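Local coordinates for major capsid protein (Human herpesvirus 1, PDB 1NO7) that builds the hexons and pentons of the herpes simplex virus capsid shell, and is represented here by its large protease-resistant upper domain, at residues H154-T160 with D242-H246; V215-V221 with H358-Y363; L264-A268 with L298-R302; R302-A308 with A457-A463. All coordinates share one frame; numbering follows the deposited sequence.

Interaction 1. Residues H154-T160 with D242-H246; sequences HAMAPAT and DLVAH
Asp242 OD1 takes one backbone N-H and perhaps a hydroxyl at the N-terminus of helix 158-169, a side chain of one helix thereby reading the capped end of another. Ala157, in the N-cap position, gives its backbone N to OD1 at 3.0 Å on the syn lone pair, with an N-H...O angle of 157°. One turn on, Thr160 OG1 lies 2.6 Å from Asp242 OD1, but Ala157 O is equally near and the single hydroxyl proton cannot serve both. Thr160 CG2 packs against the CB of Asp242, so the threonine offers a polar and an apolar branch to the same residue. The other carboxylate oxygen, OD2, faces the edge of the His154 imidazole, 3.1 Å from CE1. That ring, carried inward with CG anti to the backbone N (chi1 -176°), lays one face on the turn of helix 234-256, where Ala245 O stands over its centre. His246 turns a face to Met156, which also packs on Met366 and Phe370 of helix 353-371. His246 NE2 bonds weakly to Thr571 of helix 567-577, while Met156 SD sits 4.3 Å from the centroid of the His246 ring, over its face.

Interaction 2. Residues V215-V221 with H358-Y363; sequences VNDYSLV and HHKIYY
Tyr218, in the first turn of helix 218-226, drives its side chain into helix 353-371 and meets four residues of it along its length. Its CB lies over the face of the His359 imidazole, 3.9 Å from the ring centroid in a CH-pi contact, and at the same time touches the edge of the Tyr363 ring. Beyond CB the phenol swings anti to the backbone N (chi1 -157°), which brings it between two side chains one helical turn apart. The edge of Tyr218, at CD2, is turned to the face of His359 in an offset edge-to-face pair, the planes 83° apart; CD1 rests over the face of Tyr362, toward its rim, the two rings inclined at 38°. Further out CE2 reaches His358 CB at 3.8 Å, and the hydroxyl end packs on Val244 of helix 234-256.

Polar tips close the contact on both sides of this aromatic cluster. Tyr362 OH donates to Val215 O, in the carbonyl plane and on a lone pair; the modelled 2.5 Å is short and not to be leaned on. Tyr363 OH receives a weak bond from Tyr218 N, at 3.3 Å. Ser219 OG and His359 NE2 are 3.1 Å apart, and either may be the donor. Asp217 is the N-cap of helix 218-226: its OD1 accepts from Leu220 N, while OD2 is held by Trp287 and Gln181. Rings thus supply the buried bulk, whereas two phenol hydroxyls and an imidazole nitrogen bond to polar atoms around the helix start, one of them weakly, so directional bonds probably help set its position.

Interaction 3. Residues L264-A268 with L298-R302; sequences LGGQA and LDRHR
The His301 imidazole turns its edge to Gly265 and Gln267: Gly265 O lies in the ring plane and accepts a weak bond from NE2 at 3.4 Å, and the Gln267 amide nitrogen comes to the same rim, 3.7 Å from CE1. CB of Asp299, two residues back in the same segment, sits over one face of the ring, offset toward the rim. The Gln267 amide is nearly parallel to the imidazole, the planes 11° apart, and the two side chains run past each other in opposite directions. The amide plane of Gln267 is also within 18° of the Arg302 guanidinium. There Arg302 NH1 comes up to both ends of the amide: its bond to Gln267 OE1, at 2.8 Å, is weak and bent to 116° at the hydrogen, and the donor NE2 is just as close, so little rests on it. The stronger partner of the arginine is Asp278, which forms a salt bridge with NH2.

Two loops are joined here, one linking helix 234-256 to helix 269-273, the other running from helix 290-296 to strand 307-308. The first turns through consecutive glycines, Gly265 and Gly266, both at positive phi, a conformation that favours this residue; Gly266 is poorly ordered. Gln267 then reaches across with CG beside the backbone N and the chain extended beyond it, its amide carbon passing 4.3 Å from Leu298 CD2. Asp299 OD2 approaches Gly265 O to 2.8 Å, two acceptors and no bond. The Leu298 side chain also packs on Cys304, further along the same loop.

Interaction 4. Residues R302-A308 with A457-A463; sequences RDCRVSA and ALLCSAA
Ser307 and Leu459 form an antiparallel hydrogen-bonded pair in a three-stranded sheet, where strand 307-308 lies at one edge and strand 457-462 in the middle. Ser307 N donates to Leu459 O at 2.8 Å, and Leu459 N returns a bond to Ser307 O at 3.2 Å, nearly straight at 174°. The apolar, more buried side is the face that bears Leu458 and Ala308. Here Leu458 CD1 reaches Ala308 CB at 3.8 Å, and Val306 sets its CG2, anti to the carbonyl carbon, 3.9 Å from Cys460 CB. Leu292 and Arg295 of helix 290-296 and Leu333 of strand 332-334 lie against this layer.

The looser side belongs to Arg305, exposed and poorly ordered, its CB beside Ser461 OG; its guanidinium turns back to Asp303 of its own segment, a salt bridge whose position is unsure. Ser461 OG makes only a weak bond to Arg305 O; its stronger partner is Arg477. Pairing nonetheless continues back toward Arg302. Arg305 N donates to Ser461 O at 3.0 Å, and Cys304 CA adds a CA-H...O contact to the same oxygen. At the far end Ala463 N bonds to Arg302 O at 2.8 Å.

In the fold
The four contacts fall into two touching pairs. Interactions 1 and 2, centres 14 Å apart, meet where Leu243 and Val244 of helix 234-256 pack on Tyr218, Val221 and Tyr362, so helices 158-169, 218-226, 234-256 and 353-371 form one helical body. Interactions 3 and 4, centres 15 Å apart, share Arg302 and touch through Leu298 and Cys304, joining loops to the edge of the small sheet. Interactions 1 and 4 lie about 34 Å apart between centres, on opposite sides of the chain's centre. Along the chain interaction 1 crosses interaction 2, interaction 3 is nested within the latter, and interaction 4 crosses it again, an interleaving consistent with a compact, protease-resistant domain.

Interaction 1. Residues H154-T160 with D242-H246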
loop_
_atom_site.group_PDB
_atom_site.type_symbol
_atom_site.label_atom_id
_atom_site.label_comp_id
_atom_site.label_asym_id
_atom_site.label_seq_id
_atom_site.Cartn_x
_atom_site.Cartn_y
_atom_site.Cartn_z
ATOM N N HIS A 154 18.513 -8.788 -12.440
ATOM C CA HIS A 154 18.043 -9.592 -11.309
ATOM C C HIS A 154 16.842 -10.499 -11.623
ATOM O O HIS A 154 16.022 -10.194 -12.503
ATOM C CB HIS A 154 17.684 -8.676 -10.138
ATOM C CG HIS A 154 17.279 -9.418 -8.904
ATOM N ND1 HIS A 154 18.194 -9.965 -8.030
ATOM C CD2 HIS A 154 16.058 -9.757 -8.431
ATOM C CE1 HIS A 154 17.553 -10.608 -7.071
ATOM N NE2 HIS A 154 16.256 -10.498 -7.292
ATOM N N ALA A 155 16.737 -11.608 -10.884
ATOM C CA ALA A 155 15.633 -12.535 -11.120
ATOM C C ALA A 155 15.301 -13.450 -9.945
ATOM O O ALA A 155 15.922 -14.509 -9.772
ATOM C CB ALA A 155 15.922 -13.382 -12.373
ATOM N N MET A 156 14.299 -13.045 -9.163
ATOM C CA MET A 156 13.833 -13.806 -8.002
ATOM C C MET A 156 13.800 -15.309 -8.345
ATOM O O MET A 156 13.175 -15.720 -9.326
ATOM C CB MET A 156 12.437 -13.286 -7.576
ATOM C CG MET A 156 12.447 -11.826 -7.083
ATOM S SD MET A 156 10.824 -11.249 -6.490
ATOM C CE MET A 156 10.267 -10.230 -7.898
ATOM N N ALA A 157 14.498 -16.118 -7.549
ATOM C CA ALA A 157 14.556 -17.559 -7.796
ATOM C C ALA A 157 13.196 -18.250 -7.599
ATOM O O ALA A 157 12.325 -17.746 -6.882
ATOM C CB ALA A 157 15.606 -18.191 -6.895
ATOM N N PRO A 158 13.003 -19.423 -8.227
ATOM C CA PRO A 158 11.743 -20.175 -8.115
ATOM C C PRO A 158 11.225 -20.114 -6.689
ATOM O O PRO A 158 10.085 -19.704 -6.441
ATOM C CB PRO A 158 12.147 -21.596 -8.490
ATOM C CG PRO A 158 13.267 -21.403 -9.417
ATOM C CD PRO A 158 14.055 -20.254 -8.838
ATOM N N ALA A 159 12.089 -20.524 -5.761
ATOM C CA ALA A 159 11.764 -20.532 -4.344
ATOM C C ALA A 159 11.096 -19.223 -3.933
ATOM O O ALA A 159 9.873 -19.166 -3.749
ATOM C CB ALA A 159 13.027 -20.748 -3.531
ATOM N N THR A 160 11.899 -18.169 -3.807
ATOM C CA THR A 160 11.382 -16.870 -3.396
ATOM C C THR A 160 10.038 -16.505 -3.986
ATOM O O THR A 160 9.249 -15.826 -3.335
ATOM C CB THR A 160 12.345 -15.745 -3.736
ATOM O OG1 THR A 160 13.002 -16.045 -4.971
ATOM C CG2 THR A 160 13.364 -15.572 -2.637
ATOM N N ASP A 242 16.320 -11.879 -1.274
ATOM C CA ASP A 242 15.993 -11.901 -2.693
ATOM C C ASP A 242 14.962 -10.821 -3.006
ATOM O O ASP A 242 15.116 -10.060 -3.962
ATOM C CB ASP A 242 15.441 -13.272 -3.089
ATOM C CG ASP A 242 15.753 -13.626 -4.527
ATOM O OD1 ASP A 242 15.247 -14.658 -5.024
ATOM O OD2 ASP A 242 16.522 -12.870 -5.160
ATOM N N LEU A 243 13.915 -10.747 -2.189
ATOM C CA LEU A 243 12.873 -9.752 -2.400
ATOM C C LEU A 243 13.507 -8.378 -2.565
ATOM O O LEU A 243 13.404 -7.759 -3.617
ATOM C CB LEU A 243 11.922 -9.719 -1.215
ATOM C CG LEU A 243 10.442 -9.641 -1.579
ATOM C CD1 LEU A 243 9.964 -11.062 -1.847
ATOM C CD2 LEU A 243 9.615 -9.025 -0.439
ATOM N N VAL A 244 14.177 -7.898 -1.527
ATOM C CA VAL A 244 14.800 -6.584 -1.606
ATOM C C VAL A 244 15.828 -6.503 -2.737
ATOM O O VAL A 244 15.978 -5.461 -3.374
ATOM C CB VAL A 244 15.513 -6.223 -0.304
ATOM C CG1 VAL A 244 15.944 -4.746 -0.369
ATOM C CG2 VAL A 244 14.600 -6.497 0.882
ATOM N N ALA A 245 16.535 -7.604 -2.975
ATOM C CA ALA A 245 17.551 -7.656 -4.026
ATOM C C ALA A 245 16.941 -7.294 -5.389
ATOM O O ALA A 245 17.623 -6.755 -6.277
ATOM C CB ALA A 245 18.171 -9.058 -4.077
ATOM N N HIS A 246 15.652 -7.601 -5.542
ATOM C CA HIS A 246 14.913 -7.330 -6.772
ATOM C C HIS A 246 14.562 -5.855 -6.744
ATOM O O HIS A 246 15.017 -5.091 -7.591
ATOM C CB HIS A 246 13.630 -8.165 -6.805
ATOM C CG HIS A 246 12.975 -8.231 -8.147
ATOM N ND1 HIS A 246 13.392 -9.100 -9.134
ATOM C CD2 HIS A 246 11.917 -7.558 -8.656
ATOM C CE1 HIS A 246 12.614 -8.962 -10.195
ATOM N NE2 HIS A 246 11.711 -8.033 -9.931
#

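Interaction 2. Residues V215-V221 with H358-Y363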
loop_
_atom_site.group_PDB
_atom_site.type_symbol
_atom_site.label_atom_id
_atom_site.label_comp_id
_atom_site.label_asym_id
_atom_site.label_seq_id
_atom_site.Cartn_x
_atom_site.Cartn_y
_atom_site.Cartn_z
ATOM N N VAL A 215 5.523 -10.216 3.943
ATOM C CA VAL A 215 5.652 -9.595 2.611
ATOM C C VAL A 215 4.651 -8.474 2.275
ATOM O O VAL A 215 4.857 -7.717 1.317
ATOM C CB VAL A 215 5.495 -10.633 1.535
ATOM C CG1 VAL A 215 6.548 -11.692 1.690
ATOM C CG2 VAL A 215 4.099 -11.242 1.638
ATOM N N ASN A 216 3.562 -8.369 3.036
ATOM C CA ASN A 216 2.567 -7.336 2.766
ATOM C C ASN A 216 2.979 -5.942 3.292
ATOM O O ASN A 216 2.196 -4.979 3.235
ATOM C CB ASN A 216 1.197 -7.758 3.342
ATOM C CG ASN A 216 0.991 -7.308 4.783
ATOM O OD1 ASN A 216 1.652 -7.796 5.712
ATOM N ND2 ASN A 216 0.069 -6.363 4.974
ATOM N N ASP A 217 4.210 -5.834 3.791
ATOM C CA ASP A 217 4.717 -4.564 4.319
ATOM C C ASP A 217 6.221 -4.425 4.050
ATOM O O ASP A 217 7.039 -5.181 4.605
ATOM C CB ASP A 217 4.472 -4.477 5.827
ATOM C CG ASP A 217 4.906 -3.141 6.416
ATOM O OD1 ASP A 217 6.062 -2.716 6.155
ATOM O OD2 ASP A 217 4.093 -2.519 7.147
ATOM N N TYR A 218 6.605 -3.438 3.244
ATOM C CA TYR A 218 8.017 -3.287 2.925
ATOM C C TYR A 218 8.883 -2.975 4.134
ATOM O O TYR A 218 9.928 -3.604 4.332
ATOM C CB TYR A 218 8.249 -2.212 1.854
ATOM C CG TYR A 218 9.563 -2.439 1.134
ATOM C CD1 TYR A 218 9.791 -3.640 0.455
ATOM C CD2 TYR A 218 10.611 -1.517 1.213
ATOM C CE1 TYR A 218 11.024 -3.932 -0.115
ATOM C CE2 TYR A 218 11.860 -1.799 0.642
ATOM C CZ TYR A 218 12.058 -3.017 -0.016
ATOM O OH TYR A 218 13.295 -3.360 -0.530
ATOM N N SER A 219 8.457 -1.997 4.930
ATOM C CA SER A 219 9.209 -1.612 6.113
ATOM C C SER A 219 9.670 -2.844 6.889
ATOM O O SER A 219 10.849 -2.957 7.246
ATOM C CB SER A 219 8.357 -0.720 7.009
ATOM O OG SER A 219 8.223 0.577 6.452
ATOM N N LEU A 220 8.750 -3.769 7.150
ATOM C CA LEU A 220 9.133 -4.977 7.869
ATOM C C LEU A 220 10.117 -5.733 6.994
ATOM O O LEU A 220 11.280 -5.894 7.366
ATOM C CB LEU A 220 7.928 -5.867 8.169
ATOM C CG LEU A 220 6.711 -5.164 8.800
ATOM C CD1 LEU A 220 5.843 -6.259 9.443
ATOM C CD2 LEU A 220 7.108 -4.098 9.838
ATOM N N VAL A 221 9.663 -6.189 5.831
ATOM C CA VAL A 221 10.548 -6.912 4.930
ATOM C C VAL A 221 11.926 -6.240 4.909
ATOM O O VAL A 221 12.963 -6.917 4.882
ATOM C CB VAL A 221 9.984 -6.941 3.499
ATOM C CG1 VAL A 221 11.025 -7.527 2.549
ATOM C CG2 VAL A 221 8.696 -7.788 3.463
ATOM N N HIS A 358 11.822 2.864 -2.966
ATOM C CA HIS A 358 11.689 1.417 -2.905
ATOM C C HIS A 358 10.316 1.008 -2.428
ATOM O O HIS A 358 9.789 -0.024 -2.855
ATOM C CB HIS A 358 12.731 0.814 -1.984
ATOM C CG HIS A 358 14.125 1.113 -2.402
ATOM N ND1 HIS A 358 14.751 2.302 -2.093
ATOM C CD2 HIS A 358 15.000 0.407 -3.157
ATOM C CE1 HIS A 358 15.953 2.315 -2.642
ATOM N NE2 HIS A 358 16.129 1.178 -3.294
ATOM N N HIS A 359 9.735 1.804 -1.536
ATOM C CA HIS A 359 8.404 1.474 -1.053
ATOM C C HIS A 359 7.433 1.541 -2.229
ATOM O O HIS A 359 6.699 0.576 -2.513
ATOM C CB HIS A 359 7.995 2.430 0.067
ATOM C CG HIS A 359 8.471 1.994 1.419
ATOM N ND1 HIS A 359 9.760 1.558 1.645
ATOM C CD2 HIS A 359 7.827 1.899 2.607
ATOM C CE1 HIS A 359 9.889 1.213 2.914
ATOM N NE2 HIS A 359 8.731 1.409 3.518
ATOM N N LYS A 360 7.447 2.681 -2.923
ATOM C CA LYS A 360 6.588 2.870 -4.078
ATOM C C LYS A 360 6.846 1.753 -5.071
ATOM O O LYS A 360 5.911 1.167 -5.610
ATOM C CB LYS A 360 6.863 4.223 -4.708
ATOM C CG LYS A 360 6.400 5.355 -3.832
ATOM C CD LYS A 360 6.985 6.684 -4.272
ATOM C CE LYS A 360 6.650 6.994 -5.721
ATOM N NZ LYS A 360 7.283 8.292 -6.103
ATOM N N ILE A 361 8.117 1.441 -5.297
ATOM C CA ILE A 361 8.450 0.365 -6.231
ATOM C C ILE A 361 7.762 -0.927 -5.797
ATOM O O ILE A 361 7.149 -1.635 -6.612
ATOM C CB ILE A 361 9.945 0.068 -6.266
ATOM C CG1 ILE A 361 10.703 1.317 -6.743
ATOM C CG2 ILE A 361 10.186 -1.172 -7.127
ATOM C CD1 ILE A 361 12.177 1.074 -7.161
ATOM N N TYR A 362 7.865 -1.222 -4.506
ATOM C CA TYR A 362 7.286 -2.424 -3.929
ATOM C C TYR A 362 5.762 -2.458 -4.061
ATOM O O TYR A 362 5.196 -3.421 -4.593
ATOM C CB TYR A 362 7.661 -2.509 -2.446
ATOM C CG TYR A 362 7.409 -3.871 -1.858
ATOM C CD1 TYR A 362 8.303 -4.920 -2.087
ATOM C CD2 TYR A 362 6.241 -4.139 -1.141
ATOM C CE1 TYR A 362 8.038 -6.215 -1.617
ATOM C CE2 TYR A 362 5.964 -5.426 -0.672
ATOM C CZ TYR A 362 6.866 -6.457 -0.918
ATOM O OH TYR A 362 6.589 -7.734 -0.494
ATOM N N TYR A 363 5.112 -1.398 -3.576
ATOM C CA TYR A 363 3.650 -1.292 -3.585
ATOM C C TYR A 363 2.969 -1.167 -4.946
ATOM O O TYR A 363 1.870 -1.723 -5.154
ATOM C CB TYR A 363 3.214 -0.128 -2.692
ATOM C CG TYR A 363 3.383 -0.458 -1.245
ATOM C CD1 TYR A 363 4.645 -0.718 -0.716
ATOM C CD2 TYR A 363 2.278 -0.613 -0.418
ATOM C CE1 TYR A 363 4.803 -1.139 0.603
ATOM C CE2 TYR A 363 2.421 -1.033 0.905
ATOM C CZ TYR A 363 3.684 -1.299 1.411
ATOM O OH TYR A 363 3.820 -1.745 2.715
#

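Interaction 3. Residues L264-A268 with L298-R302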
loop_
_atom_site.group_PDB
_atom_site.type_symbol
_atom_site.label_atom_id
_atom_site.label_comp_id
_atom_site.label_asym_id
_atom_site.label_seq_id
_atom_site.Cartn_x
_atom_site.Cartn_y
_atom_site.Cartn_z
ATOM N N LEU A 264 16.861 19.960 -14.340
ATOM C CA LEU A 264 15.720 20.732 -14.816
ATOM C C LEU A 264 14.659 20.962 -13.734
ATOM O O LEU A 264 14.233 20.027 -13.059
ATOM C CB LEU A 264 15.101 20.011 -16.025
ATOM C CG LEU A 264 14.188 20.749 -17.014
ATOM C CD1 LEU A 264 13.929 19.854 -18.220
ATOM C CD2 LEU A 264 12.882 21.141 -16.343
ATOM N N GLY A 265 14.249 22.217 -13.575
ATOM C CA GLY A 265 13.227 22.570 -12.602
ATOM C C GLY A 265 13.453 22.155 -11.158
ATOM O O GLY A 265 12.509 21.752 -10.477
ATOM N N GLY A 266 14.690 22.259 -10.684
ATOM C CA GLY A 266 14.984 21.884 -9.310
ATOM C C GLY A 266 14.701 20.422 -9.022
ATOM O O GLY A 266 14.727 19.989 -7.867
ATOM N N GLN A 267 14.425 19.663 -10.079
ATOM C CA GLN A 267 14.133 18.235 -9.972
ATOM C C GLN A 267 15.079 17.432 -10.877
ATOM O O GLN A 267 15.105 17.637 -12.089
ATOM C CB GLN A 267 12.668 17.955 -10.364
ATOM C CG GLN A 267 11.605 18.495 -9.380
ATOM C CD GLN A 267 10.174 18.094 -9.757
ATOM O OE1 GLN A 267 9.891 16.920 -10.010
ATOM N NE2 GLN A 267 9.267 19.072 -9.784
ATOM N N ALA A 268 15.853 16.522 -10.283
ATOM C CA ALA A 268 16.794 15.692 -11.038
ATOM C C ALA A 268 16.109 15.113 -12.260
ATOM O O ALA A 268 14.880 15.041 -12.333
ATOM C CB ALA A 268 17.336 14.563 -10.162
ATOM N N LEU A 298 8.520 20.985 -2.854
ATOM C CA LEU A 298 8.692 21.029 -4.300
ATOM C C LEU A 298 8.341 22.428 -4.806
ATOM O O LEU A 298 7.442 23.085 -4.263
ATOM C CB LEU A 298 7.795 19.986 -4.984
ATOM C CG LEU A 298 8.181 18.500 -4.926
ATOM C CD1 LEU A 298 7.119 17.663 -5.663
ATOM C CD2 LEU A 298 9.568 18.295 -5.554
ATOM N N ASP A 299 9.058 22.869 -5.844
ATOM C CA ASP A 299 8.854 24.189 -6.456
ATOM C C ASP A 299 7.374 24.518 -6.710
ATOM O O ASP A 299 6.551 23.627 -6.969
ATOM C CB ASP A 299 9.633 24.277 -7.772
ATOM C CG ASP A 299 11.126 24.077 -7.581
ATOM O OD1 ASP A 299 11.755 24.910 -6.895
ATOM O OD2 ASP A 299 11.667 23.084 -8.114
ATOM N N ARG A 300 7.046 25.803 -6.635
ATOM C CA ARG A 300 5.679 26.259 -6.844
ATOM C C ARG A 300 5.070 25.688 -8.131
ATOM O O ARG A 300 3.908 25.276 -8.148
ATOM C CB ARG A 300 5.664 27.785 -6.885
ATOM C CG ARG A 300 6.359 28.415 -5.693
ATOM C CD ARG A 300 6.710 29.867 -5.955
ATOM N NE ARG A 300 7.465 30.450 -4.849
ATOM C CZ ARG A 300 7.983 31.675 -4.857
ATOM N NH1 ARG A 300 7.831 32.458 -5.921
ATOM N NH2 ARG A 300 8.651 32.122 -3.799
ATOM N N HIS A 301 5.872 25.647 -9.193
ATOM C CA HIS A 301 5.438 25.154 -10.498
ATOM C C HIS A 301 4.970 23.691 -10.552
ATOM O O HIS A 301 5.148 23.014 -11.564
ATOM C CB HIS A 301 6.563 25.350 -11.514
ATOM C CG HIS A 301 7.724 24.428 -11.310
ATOM N ND1 HIS A 301 7.591 23.056 -11.299
ATOM C CD2 HIS A 301 9.040 24.680 -11.112
ATOM C CE1 HIS A 301 8.774 22.501 -11.103
ATOM N NE2 HIS A 301 9.671 23.465 -10.988
ATOM N N ARG A 302 4.370 23.211 -9.470
ATOM C CA ARG A 302 3.874 21.893 -9.391
ATOM C C ARG A 302 2.517 22.209 -8.858
ATOM O O ARG A 302 1.468 21.769 -9.355
ATOM C CB ARG A 302 4.724 20.984 -8.499
ATOM C CG ARG A 302 4.859 19.544 -8.933
ATOM C CD ARG A 302 5.339 19.320 -10.337
ATOM N NE ARG A 302 5.200 17.919 -10.677
ATOM C CZ ARG A 302 6.078 16.983 -10.313
ATOM N NH1 ARG A 302 7.163 17.318 -9.629
ATOM N NH2 ARG A 302 5.855 15.720 -10.644
#

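Interaction 4. Residues R302-A308 with A457-A463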
loop_
_atom_site.group_PDB
_atom_site.type_symbol
_atom_site.label_atom_id
_atom_site.label_comp_id
_atom_site.label_asym_id
_atom_site.label_seq_id
_atom_site.Cartn_x
_atom_site.Cartn_y
_atom_site.Cartn_z
ATOM N N ARG A 302 4.370 23.211 -9.470
ATOM C CA ARG A 302 3.874 21.893 -9.391
ATOM C C ARG A 302 2.517 22.209 -8.858
ATOM O O ARG A 302 1.468 21.769 -9.355
ATOM C CB ARG A 302 4.724 20.984 -8.499
ATOM C CG ARG A 302 4.859 19.544 -8.933
ATOM C CD ARG A 302 5.339 19.320 -10.337
ATOM N NE ARG A 302 5.200 17.919 -10.677
ATOM C CZ ARG A 302 6.078 16.983 -10.313
ATOM N NH1 ARG A 302 7.163 17.318 -9.629
ATOM N NH2 ARG A 302 5.855 15.720 -10.644
ATOM N N ASP A 303 2.583 22.961 -7.766
ATOM C CA ASP A 303 1.449 23.372 -6.976
ATOM C C ASP A 303 0.898 22.113 -6.351
ATOM O O ASP A 303 -0.051 21.523 -6.861
ATOM C CB ASP A 303 0.364 24.048 -7.800
ATOM C CG ASP A 303 -0.746 24.601 -6.926
ATOM O OD1 ASP A 303 -1.338 23.808 -6.163
ATOM O OD2 ASP A 303 -1.022 25.820 -6.982
ATOM N N CYS A 304 1.520 21.693 -5.253
ATOM C CA CYS A 304 1.098 20.495 -4.546
ATOM C C CYS A 304 0.038 20.836 -3.507
ATOM O O CYS A 304 0.081 21.892 -2.880
ATOM C CB CYS A 304 2.294 19.839 -3.861
ATOM S SG CYS A 304 3.656 19.447 -4.983
ATOM N N ARG A 305 -0.922 19.936 -3.343
ATOM C CA ARG A 305 -1.993 20.123 -2.378
ATOM C C ARG A 305 -2.286 18.795 -1.702
ATOM O O ARG A 305 -2.810 17.872 -2.333
ATOM C CB ARG A 305 -3.263 20.631 -3.063
ATOM C CG ARG A 305 -3.142 22.013 -3.661
ATOM C CD ARG A 305 -4.519 22.626 -3.877
ATOM N NE ARG A 305 -4.430 24.023 -4.293
ATOM C CZ ARG A 305 -4.085 24.419 -5.513
ATOM N NH1 ARG A 305 -3.803 23.518 -6.445
ATOM N NH2 ARG A 305 -4.011 25.712 -5.798
ATOM N N VAL A 306 -1.939 18.693 -0.423
ATOM C CA VAL A 306 -2.192 17.465 0.320
ATOM C C VAL A 306 -3.280 17.742 1.345
ATOM O O VAL A 306 -3.211 18.734 2.073
ATOM C CB VAL A 306 -0.936 16.984 1.065
ATOM C CG1 VAL A 306 -1.197 15.617 1.672
ATOM C CG2 VAL A 306 0.255 16.938 0.119
ATOM N N SER A 307 -4.289 16.876 1.383
ATOM C CA SER A 307 -5.385 17.021 2.338
ATOM C C SER A 307 -5.442 15.815 3.273
ATOM O O SER A 307 -5.785 14.702 2.854
ATOM C CB SER A 307 -6.721 17.152 1.617
ATOM O OG SER A 307 -7.775 17.238 2.560
ATOM N N ALA A 308 -5.104 16.042 4.540
ATOM C CA ALA A 308 -5.101 14.977 5.536
ATOM C C ALA A 308 -6.483 14.818 6.170
ATOM O O ALA A 308 -6.908 15.629 6.997
ATOM C CB ALA A 308 -4.048 15.273 6.603
ATOM N N ALA A 457 -6.764 9.114 5.934
ATOM C CA ALA A 457 -6.965 9.090 4.474
ATOM C C ALA A 457 -6.252 10.302 3.868
ATOM O O ALA A 457 -6.495 11.448 4.264
ATOM C CB ALA A 457 -8.459 9.141 4.141
ATOM N N LEU A 458 -5.379 10.052 2.903
ATOM C CA LEU A 458 -4.616 11.131 2.290
ATOM C C LEU A 458 -4.915 11.366 0.805
ATOM O O LEU A 458 -4.807 10.446 -0.020
ATOM C CB LEU A 458 -3.120 10.846 2.479
ATOM C CG LEU A 458 -2.316 11.856 3.297
ATOM C CD1 LEU A 458 -3.067 12.193 4.575
ATOM C CD2 LEU A 458 -0.926 11.286 3.593
ATOM N N LEU A 459 -5.293 12.599 0.471
ATOM C CA LEU A 459 -5.568 12.975 -0.919
ATOM C C LEU A 459 -4.602 14.088 -1.306
ATOM O O LEU A 459 -4.734 15.223 -0.842
ATOM C CB LEU A 459 -7.004 13.484 -1.090
ATOM C CG LEU A 459 -7.287 13.996 -2.515
ATOM C CD1 LEU A 459 -7.221 12.806 -3.490
ATOM C CD2 LEU A 459 -8.667 14.672 -2.591
ATOM N N CYS A 460 -3.622 13.767 -2.142
ATOM C CA CYS A 460 -2.656 14.776 -2.565
ATOM C C CYS A 460 -2.829 15.095 -4.059
ATOM O O CYS A 460 -3.611 14.427 -4.748
ATOM C CB CYS A 460 -1.236 14.288 -2.259
ATOM S SG CYS A 460 -0.982 12.528 -2.609
ATOM N N SER A 461 -2.127 16.113 -4.561
ATOM C CA SER A 461 -2.257 16.477 -5.974
ATOM C C SER A 461 -1.299 17.549 -6.471
ATOM O O SER A 461 -0.583 18.170 -5.690
ATOM C CB SER A 461 -3.670 16.963 -6.252
ATOM O OG SER A 461 -3.931 18.172 -5.557
ATOM N N ALA A 462 -1.340 17.789 -7.781
ATOM C CA ALA A 462 -0.494 18.791 -8.427
ATOM C C ALA A 462 -0.624 18.797 -9.957
ATOM O O ALA A 462 -1.177 17.865 -10.567
ATOM C CB ALA A 462 0.973 18.570 -8.042
ATOM N N ALA A 463 -0.121 19.870 -10.565
ATOM C CA ALA A 463 -0.126 20.009 -12.010
ATOM C C ALA A 463 1.141 19.293 -12.465
ATOM O O ALA A 463 2.104 19.170 -11.704
ATOM C CB ALA A 463 -0.080 21.472 -12.402
#